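PDB 3QAV: Rho-class glutathione S-transferase from Laternula elliptica, which probably transfers glutathione to electrophilic compounds, as other cytosolic glutathione S-transferases do, and has a binding site for glutathione. Local coordinates for residues S25-Y30 against K48-D53; V41-Q46 against R219-K224; Y119-E124 against G163-Y168. One frame throughout, in Å; residues are numbered along the deposited sequence.

Contact 1. Residues S25-Y30 against K48-D53; sequences SKPFVY and KKIDYD
K26 reaches across to D53 and D51 with an extended side chain. Its CB sets out toward the other segment, and with CG anti to the backbone N (chi1 -169°) the extended chain passes across the D53 carboxylate at about a right angle. CG and CD of K26 pass D53 OD2, CD at 3.4 Å; CE lies near both D53 OD1 and D51 OD1; and NZ closes a salt bridge to D53 OD1 at 3.2 Å, its hydrogen bond weak. A longer salt bridge, K26 NZ to D51 OD1 at 3.6 Å, makes a small network at the surface, where a lysine can stretch between two acids. Water 1 donates to both K26 O and D53 OD2, a second tie between the same residues.

Here strand 28-31 of the thioredoxin-like N-terminal domain meets the start of strand 53-56 in parallel, after the helix between them, as in a beta-alpha-beta crossover. D53 N gives P27 O a bond of 2.9 Å, nearly straight at 165°, and V29 N returns one to D53 O at 3.1 Å. An alanine in place of D53 would probably cost K26 NZ its closer acid, leaving the long D51 bridge, and take from water 1 its carboxylate acceptor. D53 CB also presses on the F28 ring, 3.3 Å from CD2. Toward helix 36-47, V29 CG1 lies obliquely against the Y52 ring, 3.7 Å from CD2.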
loop_
_atom_site.group_PDB
_atom_site.type_symbol
_atom_site.label_atom_id
_atom_site.label_comp_id
_atom_site.label_asym_id
_atom_site.label_seq_id
_atom_site.Cartn_x
_atom_site.Cartn_y
_atom_site.Cartn_z
ATOM N N SER A 25 25.455 10.407 3.518
ATOM C CA SER A 25 26.524 10.140 4.524
ATOM C C SER A 25 25.950 9.443 5.757
ATOM O O SER A 25 26.424 8.378 6.159
ATOM C CB SER A 25 27.203 11.454 4.932
ATOM O OG SER A 25 26.245 12.439 5.288
ATOM N N LYS A 26 24.921 10.044 6.347
ATOM C CA LYS A 26 24.287 9.478 7.531
ATOM C C LYS A 26 22.786 9.741 7.478
ATOM O O LYS A 26 22.341 10.889 7.547
ATOM C CB LYS A 26 24.888 10.104 8.789
ATOM C CG LYS A 26 24.504 9.419 10.093
ATOM C CD LYS A 26 25.226 10.077 11.258
ATOM C CE LYS A 26 24.972 9.367 12.579
ATOM N NZ LYS A 26 25.713 10.027 13.697
ATOM N N PRO A 27 21.985 8.676 7.351
ATOM C CA PRO A 27 20.530 8.825 7.290
ATOM C C PRO A 27 19.999 9.650 8.453
ATOM O O PRO A 27 20.558 9.626 9.547
ATOM C CB PRO A 27 20.034 7.384 7.344
ATOM C CG PRO A 27 21.122 6.634 6.659
ATOM C CD PRO A 27 22.372 7.259 7.239
ATOM N N PHE A 28 18.928 10.391 8.196
ATOM C CA PHE A 28 18.285 11.203 9.220
ATOM C C PHE A 28 16.794 10.946 9.081
ATOM O O PHE A 28 16.243 11.040 7.982
ATOM C CB PHE A 28 18.580 12.689 9.012
ATOM C CG PHE A 28 18.069 13.563 10.122
ATOM C CD1 PHE A 28 16.705 13.804 10.266
ATOM C CD2 PHE A 28 18.951 14.116 11.051
ATOM C CE1 PHE A 28 16.222 14.585 11.324
ATOM C CE2 PHE A 28 18.479 14.898 12.113
ATOM C CZ PHE A 28 17.110 15.131 12.249
ATOM N N VAL A 29 16.137 10.621 10.188
ATOM C CA VAL A 29 14.714 10.333 10.127
ATOM C C VAL A 29 13.841 11.101 11.111
ATOM O O VAL A 29 14.086 11.090 12.322
ATOM C CB VAL A 29 14.468 8.821 10.318
ATOM C CG1 VAL A 29 15.215 8.328 11.537
ATOM C CG2 VAL A 29 12.984 8.545 10.464
ATOM N N TYR A 30 12.835 11.788 10.568
ATOM C CA TYR A 30 11.869 12.524 11.374
ATOM C C TYR A 30 10.743 11.520 11.571
ATOM O O TYR A 30 10.242 10.956 10.595
ATOM C CB TYR A 30 11.302 13.734 10.623
ATOM C CG TYR A 30 12.292 14.830 10.297
ATOM C CD1 TYR A 30 13.120 14.738 9.180
ATOM C CD2 TYR A 30 12.384 15.972 11.099
ATOM C CE1 TYR A 30 14.018 15.760 8.864
ATOM C CE2 TYR A 30 13.279 17.001 10.792
ATOM C CZ TYR A 30 14.090 16.887 9.672
ATOM O OH TYR A 30 14.961 17.899 9.349
ATOM N N LYS A 48 19.404 -3.693 10.327
ATOM C CA LYS A 48 20.563 -3.637 9.443
ATOM C C LYS A 48 21.751 -2.956 10.114
ATOM O O LYS A 48 22.811 -2.812 9.513
ATOM C CB LYS A 48 20.192 -2.913 8.144
ATOM C CG LYS A 48 18.967 -3.510 7.464
ATOM C CD LYS A 48 18.550 -2.735 6.228
ATOM C CE LYS A 48 19.496 -2.959 5.067
ATOM N NZ LYS A 48 19.515 -4.363 4.567
ATOM N N LYS A 49 21.556 -2.537 11.363
ATOM C CA LYS A 49 22.595 -1.881 12.157
ATOM C C LYS A 49 23.121 -0.568 11.576
ATOM O O LYS A 49 24.251 -0.175 11.859
ATOM C CB LYS A 49 23.782 -2.828 12.371
ATOM C CG LYS A 49 23.430 -4.200 12.933
ATOM C CD LYS A 49 24.693 -4.944 13.354
ATOM C CE LYS A 49 24.407 -6.360 13.822
ATOM N NZ LYS A 49 24.025 -7.269 12.700
ATOM N N ILE A 50 22.313 0.114 10.770
ATOM C CA ILE A 50 22.741 1.382 10.177
ATOM C C ILE A 50 22.685 2.518 11.197
ATOM O O ILE A 50 21.671 2.713 11.867
ATOM C CB ILE A 50 21.855 1.756 8.964
ATOM C CG1 ILE A 50 21.986 0.683 7.881
ATOM C CG2 ILE A 50 22.249 3.121 8.423
ATOM C CD1 ILE A 50 20.981 0.814 6.765
ATOM N N ASP A 51 23.776 3.266 11.316
ATOM C CA ASP A 51 23.821 4.382 12.250
ATOM C C ASP A 51 23.042 5.537 11.623
ATOM O O ASP A 51 23.250 5.860 10.451
ATOM C CB ASP A 51 25.270 4.813 12.501
ATOM C CG ASP A 51 25.418 5.669 13.752
ATOM O OD1 ASP A 51 26.395 6.447 13.827
ATOM O OD2 ASP A 51 24.569 5.556 14.665
ATOM N N TYR A 52 22.156 6.161 12.396
ATOM C CA TYR A 52 21.354 7.268 11.878
ATOM C C TYR A 52 21.043 8.337 12.916
ATOM O O TYR A 52 21.067 8.073 14.118
ATOM C CB TYR A 52 20.024 6.748 11.319
ATOM C CG TYR A 52 19.132 6.101 12.362
ATOM C CD1 TYR A 52 19.248 4.748 12.667
ATOM C CD2 TYR A 52 18.190 6.851 13.064
ATOM C CE1 TYR A 52 18.449 4.159 13.636
ATOM C CE2 TYR A 52 17.389 6.272 14.041
ATOM C CZ TYR A 52 17.523 4.926 14.321
ATOM O OH TYR A 52 16.722 4.340 15.280
ATOM N N ASP A 53 20.757 9.544 12.434
ATOM C CA ASP A 53 20.378 10.659 13.289
ATOM C C ASP A 53 18.859 10.654 13.259
ATOM O O ASP A 53 18.258 10.057 12.364
ATOM C CB ASP A 53 20.883 11.990 12.728
ATOM C CG ASP A 53 22.393 12.093 12.734
ATOM O OD1 ASP A 53 23.009 11.750 13.766
ATOM O OD2 ASP A 53 22.962 12.528 11.712
HETATM O O HOH W 1 22.240 12.771 9.275
#

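Contact 2. Residues V41-Q46 against R219-K224; sequences VLLVLQ and RPTIVK
Helix 36-47, the first helix of the thioredoxin-like N-terminal domain, meets the short helix 220-224 from near the C-terminal end of the chain. The axes of 41-46 and 220-224 come within 9.5 Å, their directions 136° apart, and the contact is made chiefly by side chains, with no hydrogen bond across. Q46 and T221 hold the closest pair of backbones: T221 CG2 lies 3.9 Å from Q46 CB, methyl against methylene. The threonine suits this place because its two branches divide the work. OG1 sits between the backbone N and the carbonyl carbon (chi1 57°) and bonds to E47, leaving CG2 for Q46. Farther out, Q46 bends at chi2, bringing OE1 to 3.3 Å from K224 CD, a contact with the aliphatic part of the lysine, its NE2 being taken by Y52 OH. On the buried side L43 sends CD2 to I222 CD1 at 4.0 Å and to 3.8 Å from T221 O. Leucine and isoleucine fit there, since P190 and F189 of helix 183-197 also pack on L43 and I222 respectively. Such side-chain packing of an N-terminal-domain helix against helices of the all-helical part is typical of the interdomain interface in the cytosolic glutathione transferase fold.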
loop_
_atom_site.group_PDB
_atom_site.type_symbol
_atom_site.label_atom_id
_atom_site.label_comp_id
_atom_site.label_asym_id
_atom_site.label_seq_id
_atom_site.Cartn_x
_atom_site.Cartn_y
_atom_site.Cartn_z
ATOM N N VAL A 41 10.372 1.945 9.520
ATOM C CA VAL A 41 11.659 2.540 9.198
ATOM C C VAL A 41 12.717 2.325 10.288
ATOM O O VAL A 41 13.855 1.968 9.985
ATOM C CB VAL A 41 11.506 4.058 8.911
ATOM C CG1 VAL A 41 12.873 4.682 8.654
ATOM C CG2 VAL A 41 10.625 4.253 7.663
ATOM N N LEU A 42 12.343 2.528 11.549
ATOM C CA LEU A 42 13.292 2.355 12.646
ATOM C C LEU A 42 13.759 0.905 12.746
ATOM O O LEU A 42 14.929 0.642 13.040
ATOM C CB LEU A 42 12.662 2.789 13.970
ATOM C CG LEU A 42 12.200 4.256 14.062
ATOM C CD1 LEU A 42 11.602 4.515 15.444
ATOM C CD2 LEU A 42 13.378 5.191 13.801
ATOM N N LEU A 43 12.842 -0.030 12.505
ATOM C CA LEU A 43 13.167 -1.449 12.574
ATOM C C LEU A 43 14.167 -1.839 11.499
ATOM O O LEU A 43 15.105 -2.583 11.760
ATOM C CB LEU A 43 11.899 -2.300 12.439
ATOM C CG LEU A 43 11.043 -2.434 13.699
ATOM C CD1 LEU A 43 9.878 -3.366 13.424
ATOM C CD2 LEU A 43 11.895 -2.992 14.834
ATOM N N VAL A 44 13.959 -1.355 10.282
ATOM C CA VAL A 44 14.886 -1.664 9.194
ATOM C C VAL A 44 16.280 -1.131 9.529
ATOM O O VAL A 44 17.270 -1.834 9.369
ATOM C CB VAL A 44 14.430 -1.030 7.862
ATOM C CG1 VAL A 44 15.526 -1.183 6.807
ATOM C CG2 VAL A 44 13.156 -1.686 7.391
ATOM N N LEU A 45 16.350 0.115 9.990
ATOM C CA LEU A 45 17.627 0.723 10.347
ATOM C C LEU A 45 18.334 -0.056 11.461
ATOM O O LEU A 45 19.524 -0.337 11.367
ATOM C CB LEU A 45 17.420 2.176 10.796
ATOM C CG LEU A 45 17.048 3.207 9.724
ATOM C CD1 LEU A 45 16.544 4.486 10.405
ATOM C CD2 LEU A 45 18.257 3.495 8.834
ATOM N N GLN A 46 17.588 -0.398 12.510
ATOM C CA GLN A 46 18.136 -1.138 13.639
ATOM C C GLN A 46 18.574 -2.542 13.223
ATOM O O GLN A 46 19.685 -2.967 13.530
ATOM C CB GLN A 46 17.095 -1.249 14.754
ATOM C CG GLN A 46 16.756 0.055 15.477
ATOM C CD GLN A 46 17.854 0.526 16.415
ATOM O OE1 GLN A 46 18.469 -0.275 17.117
ATOM N NE2 GLN A 46 18.089 1.832 16.446
ATOM N N ARG A 219 12.755 -9.440 20.983
ATOM C CA ARG A 219 13.823 -9.151 20.037
ATOM C C ARG A 219 14.389 -7.765 20.371
ATOM O O ARG A 219 13.666 -6.772 20.377
ATOM C CB ARG A 219 13.252 -9.187 18.618
ATOM C CG ARG A 219 14.275 -9.334 17.511
ATOM C CD ARG A 219 13.573 -9.397 16.149
ATOM N NE ARG A 219 14.536 -9.369 15.056
ATOM C CZ ARG A 219 15.212 -10.426 14.624
ATOM N NH1 ARG A 219 16.078 -10.290 13.626
ATOM N NH2 ARG A 219 15.006 -11.618 15.173
ATOM N N PRO A 220 15.701 -7.682 20.653
ATOM C CA PRO A 220 16.347 -6.409 21.000
ATOM C C PRO A 220 16.016 -5.177 20.152
ATOM O O PRO A 220 15.823 -4.089 20.702
ATOM C CB PRO A 220 17.839 -6.759 20.994
ATOM C CG PRO A 220 17.922 -7.963 20.102
ATOM C CD PRO A 220 16.705 -8.747 20.481
ATOM N N THR A 221 15.944 -5.337 18.831
ATOM C CA THR A 221 15.634 -4.209 17.954
ATOM C C THR A 221 14.217 -3.684 18.167
ATOM O O THR A 221 13.962 -2.488 17.997
ATOM C CB THR A 221 15.792 -4.584 16.463
ATOM O OG1 THR A 221 14.954 -5.708 16.160
ATOM C CG2 THR A 221 17.242 -4.928 16.145
ATOM N N ILE A 222 13.293 -4.577 18.515
ATOM C CA ILE A 222 11.911 -4.179 18.757
ATOM C C ILE A 222 11.859 -3.471 20.108
ATOM O O ILE A 222 11.190 -2.450 20.253
ATOM C CB ILE A 222 10.927 -5.400 18.782
ATOM C CG1 ILE A 222 10.568 -5.848 17.357
ATOM C CG2 ILE A 222 9.623 -5.010 19.472
ATOM C CD1 ILE A 222 11.680 -6.530 16.616
ATOM N N VAL A 223 12.566 -4.016 21.094
ATOM C CA VAL A 223 12.602 -3.408 22.420
ATOM C C VAL A 223 13.072 -1.964 22.293
ATOM O O VAL A 223 12.517 -1.063 22.921
ATOM C CB VAL A 223 13.574 -4.156 23.363
ATOM C CG1 VAL A 223 13.664 -3.429 24.703
ATOM C CG2 VAL A 223 13.096 -5.577 23.571
ATOM N N LYS A 224 14.098 -1.761 21.469
ATOM C CA LYS A 224 14.672 -0.441 21.236
ATOM C C LYS A 224 13.738 0.523 20.502
ATOM O O LYS A 224 13.875 1.740 20.617
ATOM C CB LYS A 224 15.964 -0.562 20.422
ATOM C CG LYS A 224 17.081 -1.332 21.095
ATOM C CD LYS A 224 18.366 -1.260 20.265
ATOM C CE LYS A 224 19.582 -1.722 21.059
ATOM N NZ LYS A 224 19.431 -3.118 21.553
#

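Contact 3. Residues Y119-E124 against G163-Y168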
loop_
_atom_site.group_PDB
_atom_site.type_symbol
_atom_site.label_atom_id
_atom_site.label_comp_id
_atom_site.label_asym_id
_atom_site.label_seq_id
_atom_site.Cartn_x
_atom_site.Cartn_y
_atom_site.Cartn_z
ATOM N N TYR A 119 7.538 -10.439 -0.289
ATOM C CA TYR A 119 6.825 -9.300 -0.873
ATOM C C TYR A 119 5.317 -9.516 -0.682
ATOM O O TYR A 119 4.597 -8.604 -0.297
ATOM C CB TYR A 119 7.133 -9.183 -2.373
ATOM C CG TYR A 119 8.483 -8.568 -2.727
ATOM C CD1 TYR A 119 9.329 -9.186 -3.652
ATOM C CD2 TYR A 119 8.882 -7.340 -2.190
ATOM C CE1 TYR A 119 10.539 -8.597 -4.038
ATOM C CE2 TYR A 119 10.094 -6.734 -2.574
ATOM C CZ TYR A 119 10.912 -7.369 -3.497
ATOM O OH TYR A 119 12.096 -6.777 -3.882
ATOM N N GLN A 120 4.836 -10.726 -0.945
ATOM C CA GLN A 120 3.410 -11.002 -0.770
ATOM C C GLN A 120 2.947 -10.638 0.645
ATOM O O GLN A 120 1.979 -9.888 0.815
ATOM C CB GLN A 120 3.100 -12.482 -1.047
ATOM C CG GLN A 120 1.720 -12.940 -0.557
ATOM C CD GLN A 120 0.549 -12.338 -1.336
ATOM O OE1 GLN A 120 -0.582 -12.265 -0.832
ATOM N NE2 GLN A 120 0.806 -11.927 -2.571
ATOM N N ARG A 121 3.634 -11.160 1.656
ATOM C CA ARG A 121 3.258 -10.876 3.042
ATOM C C ARG A 121 3.349 -9.381 3.381
ATOM O O ARG A 121 2.448 -8.833 4.003
ATOM C CB ARG A 121 4.124 -11.700 3.998
ATOM C CG ARG A 121 3.904 -13.217 3.883
ATOM C CD ARG A 121 2.584 -13.660 4.522
ATOM N NE ARG A 121 1.454 -13.697 3.599
ATOM C CZ ARG A 121 1.044 -14.779 2.939
ATOM N NH1 ARG A 121 -0.005 -14.700 2.121
ATOM N NH2 ARG A 121 1.673 -15.940 3.093
ATOM N N MET A 122 4.431 -8.727 2.962
ATOM C CA MET A 122 4.614 -7.297 3.208
ATOM C C MET A 122 3.393 -6.458 2.820
ATOM O O MET A 122 2.788 -5.783 3.656
ATOM C CB MET A 122 5.806 -6.760 2.405
ATOM C CG MET A 122 7.169 -7.120 2.930
ATOM S SD MET A 122 8.419 -6.767 1.672
ATOM C CE MET A 122 8.161 -5.017 1.405
ATOM N N PHE A 123 3.053 -6.502 1.537
ATOM C CA PHE A 123 1.943 -5.724 0.997
ATOM C C PHE A 123 0.555 -6.187 1.423
ATOM O O PHE A 123 -0.383 -5.399 1.438
ATOM C CB PHE A 123 2.091 -5.664 -0.531
ATOM C CG PHE A 123 3.420 -5.071 -0.966
ATOM C CD1 PHE A 123 4.363 -5.837 -1.642
ATOM C CD2 PHE A 123 3.752 -3.761 -0.621
ATOM C CE1 PHE A 123 5.619 -5.314 -1.964
ATOM C CE2 PHE A 123 5.001 -3.230 -0.935
ATOM C CZ PHE A 123 5.940 -4.007 -1.608
ATOM N N GLU A 124 0.425 -7.454 1.793
ATOM C CA GLU A 124 -0.865 -7.956 2.247
ATOM C C GLU A 124 -1.201 -7.373 3.629
ATOM O O GLU A 124 -2.374 -7.305 4.015
ATOM C CB GLU A 124 -0.844 -9.486 2.313
ATOM C CG GLU A 124 -2.187 -10.120 2.667
ATOM C CD GLU A 124 -2.117 -11.635 2.687
ATOM O OE1 GLU A 124 -1.108 -12.186 2.204
ATOM O OE2 GLU A 124 -3.074 -12.276 3.172
ATOM N N GLY A 163 -7.451 -14.356 11.013
ATOM C CA GLY A 163 -7.374 -15.784 10.751
ATOM C C GLY A 163 -6.301 -16.102 9.726
ATOM O O GLY A 163 -5.557 -17.072 9.870
ATOM N N HIS A 164 -6.208 -15.270 8.695
ATOM C CA HIS A 164 -5.216 -15.461 7.645
ATOM C C HIS A 164 -3.814 -15.493 8.221
ATOM O O HIS A 164 -3.046 -16.419 7.966
ATOM C CB HIS A 164 -5.317 -14.340 6.617
ATOM C CG HIS A 164 -6.564 -14.387 5.792
ATOM N ND1 HIS A 164 -7.388 -13.294 5.625
ATOM C CD2 HIS A 164 -7.109 -15.383 5.054
ATOM C CE1 HIS A 164 -8.385 -13.614 4.820
ATOM N NE2 HIS A 164 -8.239 -14.876 4.459
ATOM N N TRP A 165 -3.488 -14.480 9.017
ATOM C CA TRP A 165 -2.167 -14.384 9.619
ATOM C C TRP A 165 -1.921 -15.499 10.629
ATOM O O TRP A 165 -0.799 -15.996 10.754
ATOM C CB TRP A 165 -1.991 -13.000 10.255
ATOM C CG TRP A 165 -2.267 -11.901 9.268
ATOM C CD1 TRP A 165 -3.437 -11.223 9.105
ATOM C CD2 TRP A 165 -1.389 -11.435 8.232
ATOM N NE1 TRP A 165 -3.347 -10.368 8.033
ATOM C CE2 TRP A 165 -2.100 -10.478 7.480
ATOM C CE3 TRP A 165 -0.069 -11.737 7.868
ATOM C CZ2 TRP A 165 -1.537 -9.819 6.383
ATOM C CZ3 TRP A 165 0.492 -11.080 6.777
ATOM C CH2 TRP A 165 -0.244 -10.132 6.048
ATOM N N GLU A 166 -2.971 -15.900 11.340
ATOM C CA GLU A 166 -2.861 -16.996 12.303
ATOM C C GLU A 166 -2.374 -18.215 11.515
ATOM O O GLU A 166 -1.426 -18.898 11.914
ATOM C CB GLU A 166 -4.232 -17.289 12.924
ATOM C CG GLU A 166 -4.277 -18.442 13.930
ATOM C CD GLU A 166 -3.531 -18.144 15.223
ATOM O OE1 GLU A 166 -3.442 -16.958 15.602
ATOM O OE2 GLU A 166 -3.055 -19.098 15.873
ATOM N N ASN A 167 -3.028 -18.468 10.385
ATOM C CA ASN A 167 -2.676 -19.584 9.514
ATOM C C ASN A 167 -1.246 -19.482 9.006
ATOM O O ASN A 167 -0.490 -20.450 9.069
ATOM C CB ASN A 167 -3.617 -19.643 8.310
ATOM C CG ASN A 167 -4.963 -20.243 8.650
ATOM O OD1 ASN A 167 -5.879 -20.246 7.825
ATOM N ND2 ASN A 167 -5.092 -20.763 9.866
ATOM N N TYR A 168 -0.888 -18.311 8.490
ATOM C CA TYR A 168 0.461 -18.096 7.962
ATOM C C TYR A 168 1.501 -18.462 9.021
ATOM O O TYR A 168 2.421 -19.241 8.762
ATOM C CB TYR A 168 0.646 -16.625 7.552
ATOM C CG TYR A 168 -0.306 -16.125 6.484
ATOM C CD1 TYR A 168 -0.664 -14.780 6.426
ATOM C CD2 TYR A 168 -0.836 -16.988 5.521
ATOM C CE1 TYR A 168 -1.521 -14.305 5.444
ATOM C CE2 TYR A 168 -1.697 -16.520 4.529
ATOM C CZ TYR A 168 -2.034 -15.180 4.497
ATOM O OH TYR A 168 -2.880 -14.709 3.523
HETATM O O HOH W 2 -2.419 -15.448 0.908
#
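Stacking comes first: the guanidinium of R121 lies flat on the Y168 ring, the planes only 14° apart and R121 CZ 3.5 Å from the ring centroid, a cation-pi contact over the face. The bends of the arginine chain at chi2 and chi3 turn its flat end onto the ring. H164 O sits over the opposite face of the tyrosine.

Hydrogen bonds and charge meet at E124. Its extended side chain, with CG anti to the backbone N (chi1 -175°), carries the carboxylate across to the tyrosine, where Y168 OH donates to E124 OE2 at 2.5 Å, a very short bond, with OE2 at the edge of the tyrosine ring, near its plane. The other oxygen is gripped side-on within the same helix: R121 NH1 approaches the syn lone pair of E124 OE1 at 2.7 Å, and R121 NE adds a longer bond to the same atom from above the carboxylate plane. Water 2 donates to Y168 OH and weakly accepts from R121 NH1.

Van der Waals contact is made by W165, whose six-membered ring slides between the helices. The carbonyl oxygen R121 O meets the ring edge 3.6 Å from W165 CH2, and the aliphatic E124 CG lies 3.8 Å from W165 CZ2; NE1 bonds to E161. The indole's length suits the axes of 119-124 and 163-168, 12.7 Å apart at their closest.

R75 of the second subunit makes a salt bridge to E124 OE2, so the same carboxylate links this antiparallel helix pair to the dimer interface. Two arginines and a tyrosine hydroxyl around one buried carboxylate would be expected to favour its ionised form.

Contacts 1 and 2 are neighbours, their centres 12 Å apart, and touch through helix 36-47 and the turn after it: Y52 packs on L45 and L42, and I50 N probably bonds to L45 O. Their segments alternate, 41-46 lying between 25-30 and 48-53 while 219-224 follows both. Helix 36-47 thus packs against the loop leading into strand 53-56 and, on another side, against helix 220-224. Contact 1 closes before contact 3 opens; contact 3 is nested within the loop closed by contact 2, its centre 21 Å from contact 2 and 29 Å from contact 1, with no touch. The three lead from the sheet edge, across the domain interface, to the helical domain beside the second subunit.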